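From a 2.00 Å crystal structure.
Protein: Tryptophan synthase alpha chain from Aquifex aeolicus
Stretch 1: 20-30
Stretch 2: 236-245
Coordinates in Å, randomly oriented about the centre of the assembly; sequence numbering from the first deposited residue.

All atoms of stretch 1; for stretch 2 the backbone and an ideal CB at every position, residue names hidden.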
# COMPACT_ATOMS: atom_id res chain seq x y z
N VAL A 20 1.41 -6.17 3.96
CA VAL A 20 0.75 -4.93 3.55
C VAL A 20 -0.57 -5.35 2.89
O VAL A 20 -0.55 -6.02 1.87
CB VAL A 20 1.61 -4.16 2.53
CG1 VAL A 20 0.92 -2.89 2.11
CG2 VAL A 20 2.97 -3.86 3.13
N SER A 21 -1.69 -4.96 3.49
CA SER A 21 -3.00 -5.32 2.96
C SER A 21 -3.66 -4.15 2.25
O SER A 21 -3.70 -3.03 2.77
CB SER A 21 -3.91 -5.83 4.08
OG SER A 21 -3.33 -6.95 4.71
N TYR A 22 -4.19 -4.43 1.07
CA TYR A 22 -4.83 -3.42 0.24
C TYR A 22 -6.31 -3.72 0.03
O TYR A 22 -6.68 -4.79 -0.46
CB TYR A 22 -4.06 -3.36 -1.09
CG TYR A 22 -4.60 -2.46 -2.18
CD1 TYR A 22 -5.26 -1.26 -1.88
CD2 TYR A 22 -4.42 -2.79 -3.52
CE1 TYR A 22 -5.72 -0.42 -2.91
CE2 TYR A 22 -4.87 -1.96 -4.55
CZ TYR A 22 -5.52 -0.78 -4.23
OH TYR A 22 -5.97 0.03 -5.25
N LEU A 23 -7.16 -2.78 0.44
CA LEU A 23 -8.61 -2.89 0.29
C LEU A 23 -9.13 -1.56 -0.26
O LEU A 23 -8.48 -0.53 -0.10
CB LEU A 23 -9.29 -3.20 1.63
CG LEU A 23 -9.20 -4.62 2.19
CD1 LEU A 23 -9.82 -4.65 3.59
CD2 LEU A 23 -9.93 -5.58 1.27
N MET A 24 -10.29 -1.60 -0.91
CA MET A 24 -10.89 -0.40 -1.50
C MET A 24 -12.04 0.16 -0.65
O MET A 24 -12.94 -0.58 -0.26
CB MET A 24 -11.42 -0.73 -2.90
CG MET A 24 -12.05 0.45 -3.63
SD MET A 24 -10.81 1.63 -4.21
CE MET A 24 -9.99 0.63 -5.42
N VAL A 25 -12.01 1.46 -0.38
CA VAL A 25 -13.07 2.08 0.40
C VAL A 25 -14.34 2.08 -0.44
O VAL A 25 -14.33 2.54 -1.57
CB VAL A 25 -12.76 3.54 0.77
CG1 VAL A 25 -13.95 4.14 1.53
CG2 VAL A 25 -11.49 3.62 1.62
N GLY A 26 -15.43 1.56 0.12
CA GLY A 26 -16.69 1.56 -0.60
C GLY A 26 -17.03 0.30 -1.38
O GLY A 26 -18.07 0.24 -2.02
N TYR A 27 -16.15 -0.70 -1.35
CA TYR A 27 -16.41 -1.95 -2.07
C TYR A 27 -16.54 -3.12 -1.12
O TYR A 27 -15.65 -3.37 -0.31
CB TYR A 27 -15.27 -2.26 -3.05
CG TYR A 27 -15.47 -3.59 -3.76
CD1 TYR A 27 -16.43 -3.72 -4.77
CD2 TYR A 27 -14.73 -4.71 -3.40
CE1 TYR A 27 -16.65 -4.95 -5.40
CE2 TYR A 27 -14.94 -5.95 -4.03
CZ TYR A 27 -15.90 -6.06 -5.02
OH TYR A 27 -16.12 -7.27 -5.64
N PRO A 28 -17.64 -3.89 -1.22
CA PRO A 28 -18.76 -3.75 -2.15
C PRO A 28 -19.68 -2.59 -1.80
O PRO A 28 -20.55 -2.21 -2.58
CB PRO A 28 -19.44 -5.11 -2.08
CG PRO A 28 -19.20 -5.52 -0.66
CD PRO A 28 -17.74 -5.16 -0.48
N ASP A 29 -19.48 -2.03 -0.60
CA ASP A 29 -20.24 -0.89 -0.08
C ASP A 29 -19.43 -0.36 1.10
O ASP A 29 -18.58 -1.08 1.63
CB ASP A 29 -21.66 -1.30 0.35
CG ASP A 29 -21.67 -2.37 1.43
OD1 ASP A 29 -21.36 -2.05 2.60
OD2 ASP A 29 -21.97 -3.53 1.11
N TYR A 30 -19.67 0.88 1.51
CA TYR A 30 -18.90 1.46 2.61
C TYR A 30 -18.87 0.59 3.87
O TYR A 30 -17.80 0.25 4.35
CB TYR A 30 -19.42 2.85 2.99
CG TYR A 30 -18.51 3.56 3.98
CD1 TYR A 30 -17.40 4.29 3.54
CD2 TYR A 30 -18.73 3.47 5.35
CE1 TYR A 30 -16.53 4.90 4.45
CE2 TYR A 30 -17.87 4.07 6.27
CZ TYR A 30 -16.77 4.79 5.81
OH TYR A 30 -15.91 5.37 6.71
N UNK A 236 -6.53 -10.65 -3.86
CA UNK A 236 -7.05 -11.79 -3.12
C UNK A 236 -7.98 -11.35 -1.98
O UNK A 236 -8.97 -12.02 -1.68
CB UNK A 236 -5.89 -12.62 -2.56
N UNK A 237 -7.65 -10.24 -1.35
CA UNK A 237 -8.48 -9.74 -0.25
C UNK A 237 -9.77 -9.14 -0.80
O UNK A 237 -10.85 -9.38 -0.27
CB UNK A 237 -7.72 -8.70 0.58
N UNK A 238 -9.64 -8.35 -1.86
CA UNK A 238 -10.78 -7.68 -2.48
C UNK A 238 -11.84 -8.68 -2.94
O UNK A 238 -13.04 -8.45 -2.76
CB UNK A 238 -10.31 -6.83 -3.67
N UNK A 239 -11.39 -9.79 -3.52
CA UNK A 239 -12.30 -10.83 -4.01
C UNK A 239 -13.22 -11.32 -2.89
O UNK A 239 -14.45 -11.40 -3.06
CB UNK A 239 -11.51 -12.00 -4.59
N UNK A 240 -12.64 -11.63 -1.74
CA UNK A 240 -13.41 -12.10 -0.59
C UNK A 240 -14.35 -11.02 -0.08
O UNK A 240 -15.49 -11.29 0.28
CB UNK A 240 -12.47 -12.55 0.53
N UNK A 241 -13.86 -9.78 -0.05
CA UNK A 241 -14.68 -8.66 0.40
C UNK A 241 -15.91 -8.50 -0.50
O UNK A 241 -16.99 -8.13 -0.04
CB UNK A 241 -13.86 -7.37 0.42
N UNK A 242 -15.74 -8.79 -1.79
CA UNK A 242 -16.83 -8.67 -2.74
C UNK A 242 -18.06 -9.51 -2.41
O UNK A 242 -19.18 -9.13 -2.75
CB UNK A 242 -16.32 -9.05 -4.13
N UNK A 243 -17.85 -10.65 -1.76
CA UNK A 243 -18.94 -11.53 -1.37
C UNK A 243 -19.20 -11.41 0.13
O UNK A 243 -19.86 -12.26 0.72
CB UNK A 243 -18.62 -12.98 -1.75
N UNK A 244 -18.67 -10.36 0.74
CA UNK A 244 -18.84 -10.12 2.17
C UNK A 244 -18.37 -11.32 3.01
O UNK A 244 -18.92 -11.60 4.07
CB UNK A 244 -20.31 -9.81 2.47
N UNK A 245 -17.34 -12.01 2.53
CA UNK A 245 -16.80 -13.17 3.25
C UNK A 245 -15.72 -12.68 4.20
O UNK A 245 -14.52 -12.94 4.02
CB UNK A 245 -16.24 -14.22 2.29

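Stretch 2 is a helix followed by a short loop, and its axis passes 7.7 Å from that of strand 20-24, at 41° to it. At 236 the CA-to-CB bond points sideways and the ideal CB meets nothing of stretch 1, so this contact sets no preference; the residue is A236.

Position 237 points toward the strand. Its ideal CB lies 3.9 Å from L23 CD2 and 4.2 Å from Y22 O, and a side chain extending from there runs along apolar and backbone atoms, which suits leucine, isoleucine or methionine. It is L237. Its CB packs on L23 CD2, while its CD1 reaches back to S21 CB at 3.5 Å.

At 238 the bond points sideways, with the ideal CB 4.7 Å from Y27 CE2 and 5.1 Å from L23 CD2. A medium-sized apolar group, such as valine, isoleucine or leucine, could fill the space between these side chains. V238 does so with both branches: V238 CG1 lies 3.5 Å from Y27 CE2, and V238 CG2 lies 4.4 Å from L23 CD2 and 4.0 Å from Y22 O. The backbone V238 O sits at the edge of the Y27 ring, 3.4 Å from Y27 CE2.

Positions 239 and 240 both point away from stretch 1, which leaves their choice free; they are K239, fully extended, and L240.

Position 241 points toward stretch 1 again, one turn after 237. Its ideal CB is 4.4 Å from both L23 CD2 and Y27 O and 4.6 Å from P28 CD, so a small residue, alanine or perhaps serine, fits well. A241 lays its methyl against L23 CD2, and A241 O lies 3.1 Å from P28 CD.

At 242 the helical backbone angles would allow any ordinary residue, but an ideal CB would fall 2.3 Å from Y27 OH, a clash. Glycine is the clear choice. With G242, the hydroxyl oxygen Y27 OH comes within 3.3 Å of G242 CA.

Position 243 points away and is unconstrained here; it is Q243.

At 244 phi/psi is 56/33, a left-handed conformation that favours glycine, asparagine or aspartate but is open to others. The bond points sideways, and P28 and the D29 carboxylate lie within reach of a long chain, so a basic one is also plausible. K244 is extended: K244 CG lies 4.2 Å from P28 CG, and K244 NZ remains 4.3 Å from D29 OD2, beyond a salt bridge.

Position 245 is out of reach of stretch 1, which sets no preference; the residue is K245.

Stretch 2 236-245: ALVKLAGQKK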
# COMPACT_ATOMS: atom_id res chain seq x y z
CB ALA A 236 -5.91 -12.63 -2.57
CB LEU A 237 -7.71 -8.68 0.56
CG LEU A 237 -6.32 -9.06 1.08
CD1 LEU A 237 -5.78 -7.91 1.90
CD2 LEU A 237 -6.39 -10.34 1.93
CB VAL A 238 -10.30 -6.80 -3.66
CG1 VAL A 238 -11.48 -6.26 -4.45
CG2 VAL A 238 -9.46 -5.66 -3.13
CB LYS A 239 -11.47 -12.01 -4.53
CG LYS A 239 -12.28 -13.25 -4.87
CD LYS A 239 -11.37 -14.33 -5.46
CE LYS A 239 -12.15 -15.61 -5.72
NZ LYS A 239 -11.41 -16.56 -6.59
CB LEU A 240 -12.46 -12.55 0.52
CG LEU A 240 -11.64 -13.80 0.17
CD1 LEU A 240 -10.66 -14.11 1.28
CD2 LEU A 240 -12.60 -14.97 -0.06
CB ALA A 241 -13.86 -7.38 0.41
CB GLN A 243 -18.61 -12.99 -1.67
CG GLN A 243 -18.47 -13.35 -3.14
CD GLN A 243 -18.13 -14.82 -3.33
OE1 GLN A 243 -18.93 -15.70 -3.03
NE2 GLN A 243 -16.93 -15.09 -3.82
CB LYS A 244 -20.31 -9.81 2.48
CG LYS A 244 -20.87 -8.65 1.67
CD LYS A 244 -22.34 -8.41 1.96
CE LYS A 244 -22.90 -7.32 1.07
NZ LYS A 244 -24.36 -7.11 1.28
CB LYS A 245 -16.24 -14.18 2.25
CG LYS A 245 -17.33 -14.82 1.39
CD LYS A 245 -16.78 -15.58 0.17
CE LYS A 245 -16.12 -16.90 0.57
NZ LYS A 245 -15.75 -17.70 -0.64
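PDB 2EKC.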